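Local coordinates for protein beta-xylosidase (Uncultured organism, PDB 4MLG) that probably hydrolyses xylo-oligosaccharides from their ends to release xylose, as a beta-xylosidase of glycoside hydrolase family 43 with a beta-propeller fold, at residues A[44-49]-A[299-304]. Residues are numbered along the deposited sequence; the frame is centred on the assembly and turned at random.
With SO4 (sulfate ion), chain N.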
loop_
_atom_site.group_PDB
_atom_site.type_symbol
_atom_site.label_atom_id
_atom_site.label_comp_id
_atom_site.label_asym_id
_atom_site.label_seq_id
_atom_site.Cartn_x
_atom_site.Cartn_y
_atom_site.Cartn_z
ATOM N N ASP A 44 -13.117 12.179 6.999
ATOM C CA ASP A 44 -13.141 11.299 8.166
ATOM C C ASP A 44 -14.566 11.058 8.660
ATOM O O ASP A 44 -14.856 10.018 9.253
ATOM C CB ASP A 44 -12.275 11.860 9.297
ATOM C CG ASP A 44 -10.799 11.562 9.108
ATOM O OD1 ASP A 44 -10.475 10.566 8.427
ATOM O OD2 ASP A 44 -9.962 12.320 9.643
ATOM N N HIS A 45 -15.453 12.018 8.413
ATOM C CA HIS A 45 -16.850 11.889 8.821
ATOM C C HIS A 45 -17.574 10.798 8.036
ATOM O O HIS A 45 -18.613 10.297 8.466
ATOM C CB HIS A 45 -17.586 13.225 8.692
ATOM C CG HIS A 45 -17.424 13.880 7.357
ATOM N ND1 HIS A 45 -16.312 14.624 7.023
ATOM C CD2 HIS A 45 -18.234 13.908 6.272
ATOM C CE1 HIS A 45 -16.443 15.079 5.791
ATOM N NE2 HIS A 45 -17.601 14.660 5.313
ATOM N N PHE A 46 -17.024 10.436 6.881
ATOM C CA PHE A 46 -17.512 9.283 6.140
ATOM C C PHE A 46 -16.904 8.020 6.734
ATOM O O PHE A 46 -16.028 7.396 6.136
ATOM C CB PHE A 46 -17.156 9.396 4.657
ATOM C CG PHE A 46 -17.897 10.486 3.937
ATOM C CD1 PHE A 46 -19.253 10.367 3.684
ATOM C CD2 PHE A 46 -17.237 11.623 3.504
ATOM C CE1 PHE A 46 -19.938 11.366 3.018
ATOM C CE2 PHE A 46 -17.917 12.626 2.836
ATOM C CZ PHE A 46 -19.269 12.496 2.594
ATOM N N ASN A 47 -17.374 7.653 7.921
ATOM C CA ASN A 47 -16.798 6.543 8.664
ATOM C C ASN A 47 -17.702 5.317 8.662
ATOM O O ASN A 47 -18.010 4.764 9.717
ATOM C CB ASN A 47 -16.508 6.973 10.105
ATOM C CG ASN A 47 -15.527 6.055 10.805
ATOM O OD1 ASN A 47 -14.650 5.465 10.172
ATOM N ND2 ASN A 47 -15.668 5.928 12.119
ATOM N N MET A 48 -18.132 4.897 7.476
ATOM C CA MET A 48 -18.955 3.699 7.356
ATOM C C MET A 48 -18.145 2.468 7.748
ATOM O O MET A 48 -16.920 2.461 7.626
ATOM C CB MET A 48 -19.502 3.554 5.934
ATOM C CG MET A 48 -20.328 4.742 5.470
ATOM S SD MET A 48 -19.319 6.132 4.933
ATOM C CE MET A 48 -19.084 5.718 3.209
ATOM N N LYS A 49 -18.824 1.430 8.223
ATOM C CA LYS A 49 -18.120 0.263 8.745
ATOM C C LYS A 49 -18.754 -1.079 8.379
ATOM O O LYS A 49 -18.261 -2.128 8.794
ATOM C CB LYS A 49 -17.967 0.373 10.265
ATOM C CG LYS A 49 -19.270 0.627 11.003
ATOM C CD LYS A 49 -19.035 0.787 12.495
ATOM C CE LYS A 49 -20.328 1.109 13.227
ATOM N NZ LYS A 49 -20.121 1.232 14.697
ATOM N N TRP A 299 -23.075 13.621 5.592
ATOM C CA TRP A 299 -22.610 12.283 5.949
ATOM C C TRP A 299 -23.753 11.328 6.291
ATOM O O TRP A 299 -23.520 10.168 6.627
ATOM C CB TRP A 299 -21.609 12.354 7.105
ATOM C CG TRP A 299 -22.153 13.022 8.328
ATOM C CD1 TRP A 299 -22.658 12.411 9.437
ATOM C CD2 TRP A 299 -22.252 14.431 8.564
ATOM N NE1 TRP A 299 -23.064 13.352 10.352
ATOM C CE2 TRP A 299 -22.826 14.600 9.839
ATOM C CE3 TRP A 299 -21.911 15.566 7.822
ATOM C CZ2 TRP A 299 -23.066 15.858 10.388
ATOM C CZ3 TRP A 299 -22.151 16.814 8.367
ATOM C CH2 TRP A 299 -22.723 16.950 9.638
ATOM N N LEU A 300 -24.985 11.821 6.204
ATOM C CA LEU A 300 -26.164 10.993 6.436
ATOM C C LEU A 300 -27.066 11.022 5.207
ATOM O O LEU A 300 -27.823 11.971 5.003
ATOM C CB LEU A 300 -26.932 11.476 7.665
ATOM C CG LEU A 300 -26.188 11.457 9.002
ATOM C CD1 LEU A 300 -27.094 11.948 10.118
ATOM C CD2 LEU A 300 -25.672 10.062 9.303
ATOM N N ARG A 301 -26.982 9.975 4.394
ATOM C CA ARG A 301 -27.658 9.955 3.104
ATOM C C ARG A 301 -28.714 8.858 3.021
ATOM O O ARG A 301 -28.536 7.769 3.561
ATOM C CB ARG A 301 -26.625 9.784 1.989
ATOM C CG ARG A 301 -25.582 10.890 1.951
ATOM C CD ARG A 301 -24.314 10.464 1.226
ATOM N NE ARG A 301 -23.532 9.501 1.998
ATOM C CZ ARG A 301 -22.355 9.015 1.616
ATOM N NH1 ARG A 301 -21.815 9.401 0.468
ATOM N NH2 ARG A 301 -21.717 8.142 2.382
ATOM N N SER A 302 -29.817 9.159 2.341
ATOM C CA SER A 302 -30.897 8.197 2.163
ATOM C C SER A 302 -31.054 7.870 0.685
ATOM O O SER A 302 -31.208 8.770 -0.140
ATOM C CB SER A 302 -32.206 8.758 2.716
ATOM O OG SER A 302 -32.054 9.173 4.063
ATOM N N LEU A 303 -31.012 6.585 0.347
ATOM C CA LEU A 303 -31.086 6.183 -1.053
ATOM C C LEU A 303 -32.488 6.324 -1.638
ATOM O O LEU A 303 -33.488 6.187 -0.933
ATOM C CB LEU A 303 -30.527 4.769 -1.271
ATOM C CG LEU A 303 -30.880 3.605 -0.340
ATOM C CD1 LEU A 303 -32.355 3.257 -0.382
ATOM C CD2 LEU A 303 -30.050 2.391 -0.715
ATOM N N LYS A 304 -32.546 6.602 -2.935
ATOM C CA LYS A 304 -33.812 6.824 -3.616
ATOM C C LYS A 304 -33.711 6.416 -5.082
ATOM O O LYS A 304 -32.615 6.309 -5.631
ATOM C CB LYS A 304 -34.221 8.292 -3.495
ATOM C CG LYS A 304 -33.178 9.268 -4.018
ATOM C CD LYS A 304 -33.534 10.703 -3.670
ATOM C CE LYS A 304 -34.894 11.086 -4.227
ATOM N NZ LYS A 304 -35.260 12.491 -3.895
HETATM S S SO4 N . -18.013 8.188 -1.343
HETATM O O1 SO4 N . -18.963 7.669 -0.364
HETATM O O2 SO4 N . -18.639 8.227 -2.661
HETATM O O3 SO4 N . -17.603 9.535 -0.955
HETATM O O4 SO4 N . -16.848 7.311 -1.393
#
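Arg301, Phe46 and Met48 meet beside a bound sulfate in the beta-propeller of this family 43 enzyme, where the loop between strands 24-32 and 50-56 meets the residues leading into strand 302-308. The Arg301 guanidinium carries this contact. Phe46 CE1 lies over the centre of one guanidinium face, 3.7 Å from Arg301 CZ. Phe46 CD1 is 3.6 Å from Arg301 NH2. The ring and guanidinium planes are 49° apart, so the two groups do not stack flat. At the edge of the guanidinium, near its plane, Met48 CE comes to 3.7 Å from Arg301 NH2. The Met48 chain bends at chi2 and again at chi3 (88°), which places CE beside Arg301 NH2. Sulfate O1 also lies near the guanidinium plane and takes a weak hydrogen bond from Arg301 NH1 (3.4 Å). The sulfate probably comes from the crystallisation liquor, though such ions often settle in pockets. Arg301 NE forms a salt bridge with Asp32, which helps fix the head group. An alanine here would probably cost Asp32 its salt bridge with this guanidinium and open a gap beside Phe46 and Met48. Earlier in the loop, His45 CD2 packs against Trp299 CB at 3.8 Å, with that methylene at the edge of the imidazole, near its plane. His45 CD2 also lies over one face of Phe46, offset toward the rim. Phe46 is the centre of an inverse gamma turn, and its carbonyl receives hydrogen bonds from Trp84 and Gln82. The contact thus joins loops next to strands 50-56 and 302-308, which belong to different sheets. Residues 44-49 rest on strand 81-91 through Gln82 and Trp84, while Arg301 packs against Ala14 of strand 12-14 and His289 of strand 283-290.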